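Local coordinates for CoA binding domain protein (Escherichia coli, PDB 3QA9), which belongs to the CoA binding domain family and adopts a Rossmann-like fold with a central parallel sheet, though its cellular role remains unassigned, at residues M130-E133 with H134-L137; I12-I15 with L16-K20; G6-D9 with E10-R13; F81-P84 with A85-W88. All coordinates share one frame; numbering follows the deposited sequence.

Overall arrangement
From the N terminus, the chain first meets contact 3, where residues 6-9 turn into the start of helix 9-18. Contact 2 takes over on the same helix, sharing Ile12 and Arg13, and carries it to its end ahead of strand 21-25. Contact 4 follows later, at the turn between strand 77-80 and helix 87-97, with its centre about 23 Å from those of contacts 2 and 3. Contact 1 comes last, on helix 130-137. All are local and none nests within another; contacts 3 and 2 overlap at residues 12-13, and the others follow in series. Contacts 1, 2 and 3 nevertheless join in space: helix 130-137 packs on helix 9-18, and Arg136 forms a salt bridge with Asp9.

Contact 1. Residues M130-E133 with H134-L137; sequences MMRE and HERL
Glu133 and Arg136 lie side by side on helix 130-137, the last helix of this Rossmann-like domain, with their side chains pointing the same way and their flat ends turned 45° apart. The arginine grips the carboxylate side-on with two nitrogens. Arg136 NH2 donates to Glu133 OE1 over 2.8 Å, reaching it on the syn side, while Arg136 NE reaches Glu133 OE2 at 3.2 Å from above the carboxylate plane. Both oxygens stay close to the guanidinium plane, and the bend of Glu133 at chi2 (-60°) turns its carboxylate toward the Arg136 nitrogens. Arg136 NH2 also forms a salt bridge with Asp9 of helix 9-18, so one buried and one partly exposed acid share this cation, an arrangement that would probably favour the charged form of both.

On the neighbouring flank the geometry is looser. Arg132 crosses Glu135 at about a right angle, and NH1 of Arg132 sits 3.4 Å from Glu135 OE1. That oxygen is well out of the guanidinium plane, which leaves an attraction of charges without a directed N-H. Arg136 CG covers a face of the Arg132 guanidinium, and the two guanidinium planes stand 80° apart. Met131 runs alongside Glu135, bringing its CG within 3.8 Å of Glu135 OE2. His134 turns its ring from the helix toward Tyr41, which it meets edge-to-face. Over one face of the Arg136 guanidinium sits a methyl group, Leu137 CD2, 3.6 Å above the plane and displaced toward the rim.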
loop_
_atom_site.group_PDB
_atom_site.type_symbol
_atom_site.label_atom_id
_atom_site.label_comp_id
_atom_site.label_asym_id
_atom_site.label_seq_id
_atom_site.Cartn_x
_atom_site.Cartn_y
_atom_site.Cartn_z
ATOM N N MET A 130 6.505 2.338 1.873
ATOM C CA MET A 130 5.739 3.221 2.753
ATOM C C MET A 130 6.468 3.470 4.077
ATOM O O MET A 130 6.486 4.590 4.590
ATOM C CB MET A 130 4.340 2.649 3.028
ATOM C CG MET A 130 3.385 2.775 1.837
ATOM S SD MET A 130 1.639 2.530 2.228
ATOM C CE MET A 130 1.197 4.144 2.900
ATOM N N MET A 131 7.076 2.423 4.621
ATOM C CA MET A 131 7.809 2.544 5.874
ATOM C C MET A 131 9.056 3.414 5.709
ATOM O O MET A 131 9.271 4.345 6.490
ATOM C CB MET A 131 8.195 1.153 6.386
ATOM C CG MET A 131 9.081 1.168 7.629
ATOM S SD MET A 131 9.300 -0.485 8.330
ATOM C CE MET A 131 10.144 -1.307 6.991
ATOM N N ARG A 132 9.869 3.119 4.690
ATOM C CA ARG A 132 11.092 3.884 4.436
ATOM C C ARG A 132 10.774 5.355 4.173
ATOM O O ARG A 132 11.477 6.249 4.643
ATOM C CB ARG A 132 11.851 3.303 3.231
ATOM C CG ARG A 132 13.143 4.052 2.873
ATOM C CD ARG A 132 14.264 3.730 3.853
ATOM N NE ARG A 132 15.099 4.875 4.231
ATOM C CZ ARG A 132 14.717 5.858 5.045
ATOM N NH1 ARG A 132 13.503 5.855 5.567
ATOM N NH2 ARG A 132 15.572 6.815 5.389
ATOM N N GLU A 133 9.710 5.614 3.427
ATOM C CA GLU A 133 9.344 6.994 3.122
ATOM C C GLU A 133 8.841 7.708 4.370
ATOM O O GLU A 133 9.092 8.899 4.559
ATOM C CB GLU A 133 8.283 7.028 2.020
ATOM C CG GLU A 133 8.791 6.514 0.672
ATOM C CD GLU A 133 9.955 7.330 0.144
ATOM O OE1 GLU A 133 9.734 8.479 -0.281
ATOM O OE2 GLU A 133 11.097 6.831 0.159
ATOM N N HIS A 134 8.136 6.983 5.229
ATOM C CA HIS A 134 7.638 7.586 6.453
ATOM C C HIS A 134 8.833 7.997 7.304
ATOM O O HIS A 134 8.872 9.105 7.833
ATOM C CB HIS A 134 6.761 6.601 7.221
ATOM C CG HIS A 134 5.904 7.247 8.262
ATOM N ND1 HIS A 134 6.413 7.746 9.444
ATOM C CD2 HIS A 134 4.578 7.519 8.280
ATOM C CE1 HIS A 134 5.437 8.299 10.141
ATOM N NE2 HIS A 134 4.313 8.177 9.457
ATOM N N GLU A 135 9.810 7.102 7.425
ATOM C CA GLU A 135 11.008 7.374 8.217
ATOM C C GLU A 135 11.845 8.515 7.630
ATOM O O GLU A 135 12.430 9.320 8.352
ATOM C CB GLU A 135 11.877 6.114 8.297
ATOM C CG GLU A 135 11.138 4.868 8.765
ATOM C CD GLU A 135 12.017 3.619 8.772
ATOM O OE1 GLU A 135 12.865 3.469 7.861
ATOM O OE2 GLU A 135 11.845 2.774 9.680
ATOM N N ARG A 136 11.883 8.576 6.308
ATOM C CA ARG A 136 12.663 9.571 5.580
ATOM C C ARG A 136 12.043 10.966 5.552
ATOM O O ARG A 136 12.723 11.979 5.692
ATOM C CB ARG A 136 12.835 9.081 4.142
ATOM C CG ARG A 136 13.842 9.824 3.323
ATOM C CD ARG A 136 14.043 9.135 1.975
ATOM N NE ARG A 136 12.938 9.305 1.034
ATOM C CZ ARG A 136 12.718 10.404 0.321
ATOM N NH1 ARG A 136 13.520 11.448 0.437
ATOM N NH2 ARG A 136 11.713 10.452 -0.538
ATOM N N LEU A 137 10.735 10.998 5.371
ATOM C CA LEU A 137 10.001 12.244 5.234
ATOM C C LEU A 137 9.272 12.756 6.437
ATOM O O LEU A 137 9.037 13.946 6.564
ATOM C CB LEU A 137 9.000 12.099 4.100
ATOM C CG LEU A 137 9.669 11.758 2.785
ATOM C CD1 LEU A 137 8.637 11.720 1.688
ATOM C CD2 LEU A 137 10.705 12.801 2.481
#

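Contact 2. Residues I12-I15 with L16-K20; sequences IREI and LTRYK
Thr17 touches the preceding turn of helix 9-18 through its hydroxyl, with OG1 only 2.9 Å from Arg13 O and 3.0 Å from Glu14 O. This follows from chi1 of 57°, which sets OG1 between the backbone N and the carbonyl carbon and so turns it back toward the two carbonyls; its one proton has both acceptors within reach. One residue along, Arg18 extends beside Glu14 in the same direction. Glu14 OE1 lies over a face of the guanidinium, 3.4 Å from Arg18 NH2, so the salt bridge is one of charges with no N-H aimed at the oxygen. Water 1 adds a directed link, donating to Glu14 OE1 and accepting from Arg18 NH1.

The inner side of the helix is apolar. Ile12 CG2 meets Leu16 CD1 at 4.2 Å, and both residues are covered by helix 130-137 and Trp103, while Ile15 packs against strand 123-126. Beyond Arg18 the chain leaves helical geometry at Tyr19, whose N still bonds to Ile15 O. Water 2 donates to that carbonyl and to Tyr19 O. Lys20 curls back so that NZ donates to Leu16 O at 3.1 Å, in the carbonyl plane on a lone pair, and Tyr47 OH bonds to the same oxygen. Leu16 O, which the chain's departure from the helix leaves without Lys20 N as a donor, is thus met by two side chains, while at Ile15 O a water adds to the backbone bond.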
loop_
_atom_site.group_PDB
_atom_site.type_symbol
_atom_site.label_atom_id
_atom_site.label_comp_id
_atom_site.label_asym_id
_atom_site.label_seq_id
_atom_site.Cartn_x
_atom_site.Cartn_y
_atom_site.Cartn_z
ATOM N N ILE A 12 4.817 12.867 -1.745
ATOM C CA ILE A 12 4.872 11.638 -0.968
ATOM C C ILE A 12 4.494 11.939 0.474
ATOM O O ILE A 12 3.732 11.213 1.107
ATOM C CB ILE A 12 6.281 11.030 -1.016
ATOM C CG1 ILE A 12 6.597 10.586 -2.441
ATOM C CG2 ILE A 12 6.363 9.865 -0.063
ATOM C CD1 ILE A 12 5.620 9.569 -2.987
ATOM N N ARG A 13 5.038 13.033 0.986
ATOM C CA ARG A 13 4.745 13.455 2.348
ATOM C C ARG A 13 3.241 13.672 2.498
ATOM O O ARG A 13 2.640 13.276 3.491
ATOM C CB ARG A 13 5.491 14.758 2.691
ATOM C CG ARG A 13 5.440 15.091 4.179
ATOM C CD ARG A 13 6.018 16.483 4.498
ATOM N NE ARG A 13 5.277 17.521 3.791
ATOM C CZ ARG A 13 4.047 17.931 4.085
ATOM N NH1 ARG A 13 3.377 17.413 5.098
ATOM N NH2 ARG A 13 3.473 18.845 3.325
ATOM N N GLU A 14 2.637 14.309 1.505
ATOM C CA GLU A 14 1.202 14.569 1.542
ATOM C C GLU A 14 0.383 13.292 1.562
ATOM O O GLU A 14 -0.602 13.178 2.282
ATOM C CB GLU A 14 0.794 15.435 0.344
ATOM C CG GLU A 14 1.298 16.859 0.459
ATOM C CD GLU A 14 0.916 17.748 -0.714
ATOM O OE1 GLU A 14 -0.160 17.539 -1.293
ATOM O OE2 GLU A 14 1.688 18.667 -1.035
ATOM N N ILE A 15 0.796 12.324 0.761
ATOM C CA ILE A 15 0.089 11.054 0.709
ATOM C C ILE A 15 0.101 10.360 2.067
ATOM O O ILE A 15 -0.926 9.871 2.539
ATOM C CB ILE A 15 0.731 10.129 -0.338
ATOM C CG1 ILE A 15 0.465 10.683 -1.743
ATOM C CG2 ILE A 15 0.186 8.724 -0.195
ATOM C CD1 ILE A 15 1.273 9.991 -2.823
ATOM N N LEU A 16 1.270 10.324 2.695
ATOM C CA LEU A 16 1.420 9.673 3.993
ATOM C C LEU A 16 0.722 10.412 5.121
ATOM O O LEU A 16 0.283 9.801 6.095
ATOM C CB LEU A 16 2.897 9.527 4.336
ATOM C CG LEU A 16 3.711 8.596 3.438
ATOM C CD1 LEU A 16 5.176 8.687 3.832
ATOM C CD2 LEU A 16 3.197 7.168 3.564
ATOM N N THR A 17 0.630 11.730 5.000
ATOM C CA THR A 17 -0.019 12.507 6.035
ATOM C C THR A 17 -1.526 12.581 5.902
ATOM O O THR A 17 -2.241 12.566 6.890
ATOM C CB THR A 17 0.544 13.933 6.087
ATOM O OG1 THR A 17 0.393 14.554 4.813
ATOM C CG2 THR A 17 1.975 13.909 6.439
ATOM N N ARG A 18 -2.017 12.647 4.676
ATOM C CA ARG A 18 -3.452 12.774 4.458
ATOM C C ARG A 18 -4.304 11.510 4.428
ATOM O O ARG A 18 -5.480 11.538 4.799
ATOM C CB ARG A 18 -3.694 13.580 3.176
ATOM C CG ARG A 18 -3.027 14.943 3.204
ATOM C CD ARG A 18 -3.277 15.728 1.931
ATOM N NE ARG A 18 -2.592 17.019 1.955
ATOM C CZ ARG A 18 -2.641 17.913 0.973
ATOM N NH1 ARG A 18 -3.347 17.658 -0.122
ATOM N NH2 ARG A 18 -1.984 19.062 1.083
ATOM N N TYR A 19 -3.716 10.400 4.005
ATOM C CA TYR A 19 -4.451 9.142 3.892
ATOM C C TYR A 19 -4.050 8.101 4.924
ATOM O O TYR A 19 -2.921 7.634 4.932
ATOM C CB TYR A 19 -4.238 8.579 2.498
ATOM C CG TYR A 19 -4.690 9.508 1.405
ATOM C CD1 TYR A 19 -3.875 9.766 0.313
ATOM C CD2 TYR A 19 -5.959 10.079 1.435
ATOM C CE1 TYR A 19 -4.305 10.561 -0.728
ATOM C CE2 TYR A 19 -6.408 10.882 0.402
ATOM C CZ TYR A 19 -5.574 11.116 -0.680
ATOM O OH TYR A 19 -5.989 11.910 -1.715
ATOM N N LYS A 20 -4.984 7.719 5.783
ATOM C CA LYS A 20 -4.668 6.748 6.812
ATOM C C LYS A 20 -5.315 5.383 6.610
ATOM O O LYS A 20 -4.982 4.435 7.304
ATOM C CB LYS A 20 -5.042 7.322 8.187
ATOM C CG LYS A 20 -4.412 8.671 8.500
ATOM C CD LYS A 20 -2.888 8.626 8.629
ATOM C CE LYS A 20 -2.310 10.040 8.668
ATOM N NZ LYS A 20 -0.854 10.131 8.941
HETATM O O HOH W 1 -2.563 19.519 -2.339
HETATM O O HOH W 2 -0.792 6.983 3.110
#

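Contact 3. Residues G6-D9 with E10-R13; sequences GLTD and EDIR
Asp11 reaches back to Thr8 across the start of helix 9-18, its side chain crossing that of the threonine at an angle. Its CB rests 3.5 Å from Thr8 O. With CG beside its own backbone N (chi1 -60°), the carboxylate is carried to the N-terminal end of the helix, CG coming 3.2 Å from Thr8 OG1. At the tip, OD2 does the work: Thr8 N donates to it over 3.0 Å in an almost straight bond (178°), arriving from above the carboxylate plane, and Thr8 OG1 adds a weak bond to the same oxygen. In return Asp11 N donates weakly to Thr8 OG1, 3.3 Å away. One carboxylate oxygen thus holds the amide of the threonine firmly and its hydroxyl more weakly, and its negative charge would suit the positive end of the helix dipole.

Leu7 packs beside this exchange, on the side toward strand 123-126, with CB and CD2 near Asp11 OD2. Its CD1 meets Ile12 CD1 at 3.8 Å, the two side chains crossing at about a right angle, and both residues also pack on Val125 of strand 123-126. Nearby, Arg13 NE donates to Glu10 OE2 in the guanidinium plane, a salt bridge one turn along. The reciprocal bonding of N-cap Thr8 with Asp11, flanked by the Leu7-Ile12 pair, makes a capping box with a hydrophobic staple.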
loop_
_atom_site.group_PDB
_atom_site.type_symbol
_atom_site.label_atom_id
_atom_site.label_comp_id
_atom_site.label_asym_id
_atom_site.label_seq_id
_atom_site.Cartn_x
_atom_site.Cartn_y
_atom_site.Cartn_z
ATOM N N GLY A 6 7.072 9.842 -10.768
ATOM C CA GLY A 6 7.653 11.159 -10.947
ATOM C C GLY A 6 7.211 12.166 -9.905
ATOM O O GLY A 6 7.242 13.368 -10.150
ATOM N N LEU A 7 6.809 11.683 -8.734
ATOM C CA LEU A 7 6.362 12.576 -7.676
ATOM C C LEU A 7 7.543 13.172 -6.929
ATOM O O LEU A 7 8.660 12.672 -7.011
ATOM C CB LEU A 7 5.472 11.824 -6.685
ATOM C CG LEU A 7 4.250 11.106 -7.260
ATOM C CD1 LEU A 7 3.602 10.276 -6.162
ATOM C CD2 LEU A 7 3.257 12.118 -7.827
ATOM N N THR A 8 7.278 14.250 -6.202
ATOM C CA THR A 8 8.296 14.921 -5.415
ATOM C C THR A 8 8.156 14.429 -3.985
ATOM O O THR A 8 7.144 13.830 -3.617
ATOM C CB THR A 8 8.083 16.447 -5.396
ATOM O OG1 THR A 8 6.783 16.735 -4.861
ATOM C CG2 THR A 8 8.187 17.027 -6.802
ATOM N N ASP A 9 9.179 14.675 -3.177
ATOM C CA ASP A 9 9.119 14.286 -1.779
ATOM C C ASP A 9 7.912 14.935 -1.095
ATOM O O ASP A 9 7.297 14.330 -0.233
ATOM C CB ASP A 9 10.399 14.693 -1.057
ATOM C CG ASP A 9 11.558 13.741 -1.320
ATOM O OD1 ASP A 9 11.380 12.754 -2.066
ATOM O OD2 ASP A 9 12.645 13.995 -0.767
ATOM N N GLU A 10 7.566 16.161 -1.482
ATOM C CA GLU A 10 6.409 16.855 -0.889
ATOM C C GLU A 10 5.115 16.074 -1.133
ATOM O O GLU A 10 4.295 15.919 -0.231
ATOM C CB GLU A 10 6.273 18.280 -1.464
ATOM C CG GLU A 10 4.912 18.943 -1.219
ATOM C CD GLU A 10 4.559 19.090 0.246
ATOM O OE1 GLU A 10 3.373 19.310 0.561
ATOM O OE2 GLU A 10 5.468 18.979 1.081
ATOM N N ASP A 11 4.941 15.588 -2.359
ATOM C CA ASP A 11 3.752 14.816 -2.723
ATOM C C ASP A 11 3.682 13.534 -1.892
ATOM O O ASP A 11 2.628 13.137 -1.422
ATOM C CB ASP A 11 3.767 14.403 -4.208
ATOM C CG ASP A 11 3.822 15.580 -5.169
ATOM O OD1 ASP A 11 3.228 16.633 -4.878
ATOM O OD2 ASP A 11 4.466 15.422 -6.227
ATOM N N ILE A 12 4.817 12.867 -1.745
ATOM C CA ILE A 12 4.872 11.638 -0.968
ATOM C C ILE A 12 4.494 11.939 0.474
ATOM O O ILE A 12 3.732 11.213 1.107
ATOM C CB ILE A 12 6.281 11.030 -1.016
ATOM C CG1 ILE A 12 6.597 10.586 -2.441
ATOM C CG2 ILE A 12 6.363 9.865 -0.063
ATOM C CD1 ILE A 12 5.620 9.569 -2.987
ATOM N N ARG A 13 5.038 13.033 0.986
ATOM C CA ARG A 13 4.745 13.455 2.348
ATOM C C ARG A 13 3.241 13.672 2.498
ATOM O O ARG A 13 2.640 13.276 3.491
ATOM C CB ARG A 13 5.491 14.758 2.691
ATOM C CG ARG A 13 5.440 15.091 4.179
ATOM C CD ARG A 13 6.018 16.483 4.498
ATOM N NE ARG A 13 5.277 17.521 3.791
ATOM C CZ ARG A 13 4.047 17.931 4.085
ATOM N NH1 ARG A 13 3.377 17.413 5.098
ATOM N NH2 ARG A 13 3.473 18.845 3.325
#

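Contact 4. Residues F81-P84 with A85-W88; sequences FVDP and AKAW
Pro84 and Trp88 are joined through water 3, which also lies at the edge of the indole, in the plane of the ring. The water donates to Pro84 O and accepts from Trp88 N, each at 2.8 Å. Ala85 O sits at the ring edge as well, likewise in plane, so the indole is placed beside the backbone of the turn with its rim toward these oxygens. The carboxylate of Asp83 is a second flat group at this turn, and its OD1 is approached by Lys86 NZ at 3.5 Å. That salt bridge carries only a weak hydrogen bond. The two side chains run alongside each other in the same direction, and the extended lysine brings its CE to within 4.0 Å of Asp83 CB.

These residues link strand 77-80 to helix 87-97 within a beta-alpha-beta crossover of the Rossmann-like sheet, whose next strand, 101-104, lies parallel beside the first. Two overlapping turns make the change of direction. Lys86 N donates to Asp83 O at 2.9 Å, and Ala87 N to Pro84 O at 3.2 Å. Both donors stand above the carbonyl planes, the second by 65°. Since Pro84 O also accepts a hydrogen bond from water 3, two donors hold this one oxygen.

On the side toward the sheet, Val82 CG2 packs against Ala87 CB at 4.2 Å, and Val82 also touches Val25 of strand 21-25. Farther back, Phe81 bonds through its backbone to Val25 and packs its side chain on helix 34-43.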
loop_
_atom_site.group_PDB
_atom_site.type_symbol
_atom_site.label_atom_id
_atom_site.label_comp_id
_atom_site.label_asym_id
_atom_site.label_seq_id
_atom_site.Cartn_x
_atom_site.Cartn_y
_atom_site.Cartn_z
ATOM N N PHE A 81 2.294 -5.617 -2.562
ATOM C CA PHE A 81 3.402 -6.522 -2.291
ATOM C C PHE A 81 3.029 -7.728 -3.147
ATOM O O PHE A 81 2.623 -8.765 -2.626
ATOM C CB PHE A 81 3.435 -6.924 -0.812
ATOM C CG PHE A 81 3.998 -5.868 0.088
ATOM C CD1 PHE A 81 5.371 -5.779 0.304
ATOM C CD2 PHE A 81 3.156 -4.995 0.763
ATOM C CE1 PHE A 81 5.901 -4.803 1.149
ATOM C CE2 PHE A 81 3.677 -4.011 1.613
ATOM C CZ PHE A 81 5.047 -3.932 1.820
ATOM N N VAL A 82 3.138 -7.571 -4.467
ATOM C CA VAL A 82 2.780 -8.639 -5.404
ATOM C C VAL A 82 3.710 -8.661 -6.611
ATOM O O VAL A 82 4.409 -7.686 -6.891
ATOM C CB VAL A 82 1.337 -8.457 -5.941
ATOM C CG1 VAL A 82 0.348 -8.475 -4.802
ATOM C CG2 VAL A 82 1.227 -7.138 -6.711
ATOM N N ASP A 83 3.719 -9.782 -7.326
ATOM C CA ASP A 83 4.543 -9.900 -8.521
ATOM C C ASP A 83 3.951 -8.924 -9.537
ATOM O O ASP A 83 2.736 -8.773 -9.621
ATOM C CB ASP A 83 4.481 -11.330 -9.065
ATOM C CG ASP A 83 5.234 -12.323 -8.193
ATOM O OD1 ASP A 83 4.818 -13.501 -8.142
ATOM O OD2 ASP A 83 6.242 -11.930 -7.570
ATOM N N PRO A 84 4.802 -8.237 -10.313
ATOM C CA PRO A 84 4.319 -7.279 -11.312
ATOM C C PRO A 84 3.199 -7.761 -12.241
ATOM O O PRO A 84 2.257 -7.022 -12.525
ATOM C CB PRO A 84 5.585 -6.928 -12.081
ATOM C CG PRO A 84 6.628 -6.962 -11.012
ATOM C CD PRO A 84 6.274 -8.245 -10.272
ATOM N N ALA A 85 3.301 -8.995 -12.720
ATOM C CA ALA A 85 2.300 -9.533 -13.639
ATOM C C ALA A 85 0.912 -9.675 -13.030
ATOM O O ALA A 85 -0.065 -9.877 -13.754
ATOM C CB ALA A 85 2.764 -10.878 -14.180
ATOM N N LYS A 86 0.824 -9.570 -11.708
ATOM C CA LYS A 86 -0.456 -9.707 -11.010
ATOM C C LYS A 86 -1.059 -8.383 -10.567
ATOM O O LYS A 86 -2.212 -8.328 -10.150
ATOM C CB LYS A 86 -0.276 -10.571 -9.766
ATOM C CG LYS A 86 0.183 -11.970 -10.034
ATOM C CD LYS A 86 0.592 -12.629 -8.759
ATOM C CE LYS A 86 1.369 -13.868 -9.079
ATOM N NZ LYS A 86 1.556 -14.655 -7.869
ATOM N N ALA A 87 -0.286 -7.313 -10.661
ATOM C CA ALA A 87 -0.759 -6.023 -10.185
ATOM C C ALA A 87 -2.009 -5.447 -10.834
ATOM O O ALA A 87 -2.801 -4.790 -10.160
ATOM C CB ALA A 87 0.364 -5.005 -10.256
ATOM N N TRP A 88 -2.193 -5.688 -12.129
ATOM C CA TRP A 88 -3.347 -5.140 -12.843
ATOM C C TRP A 88 -4.664 -5.379 -12.116
ATOM O O TRP A 88 -5.513 -4.502 -12.013
ATOM C CB TRP A 88 -3.446 -5.743 -14.254
ATOM C CG TRP A 88 -3.821 -7.204 -14.283
ATOM C CD1 TRP A 88 -2.976 -8.277 -14.175
ATOM C CD2 TRP A 88 -5.146 -7.745 -14.352
ATOM N NE1 TRP A 88 -3.694 -9.450 -14.189
ATOM C CE2 TRP A 88 -5.026 -9.156 -14.319
ATOM C CE3 TRP A 88 -6.422 -7.177 -14.496
ATOM C CZ2 TRP A 88 -6.142 -10.004 -14.352
ATOM C CZ3 TRP A 88 -7.531 -8.022 -14.534
ATOM C CH2 TRP A 88 -7.379 -9.421 -14.489
HETATM O O HOH W 3 -0.182 -6.472 -13.887
#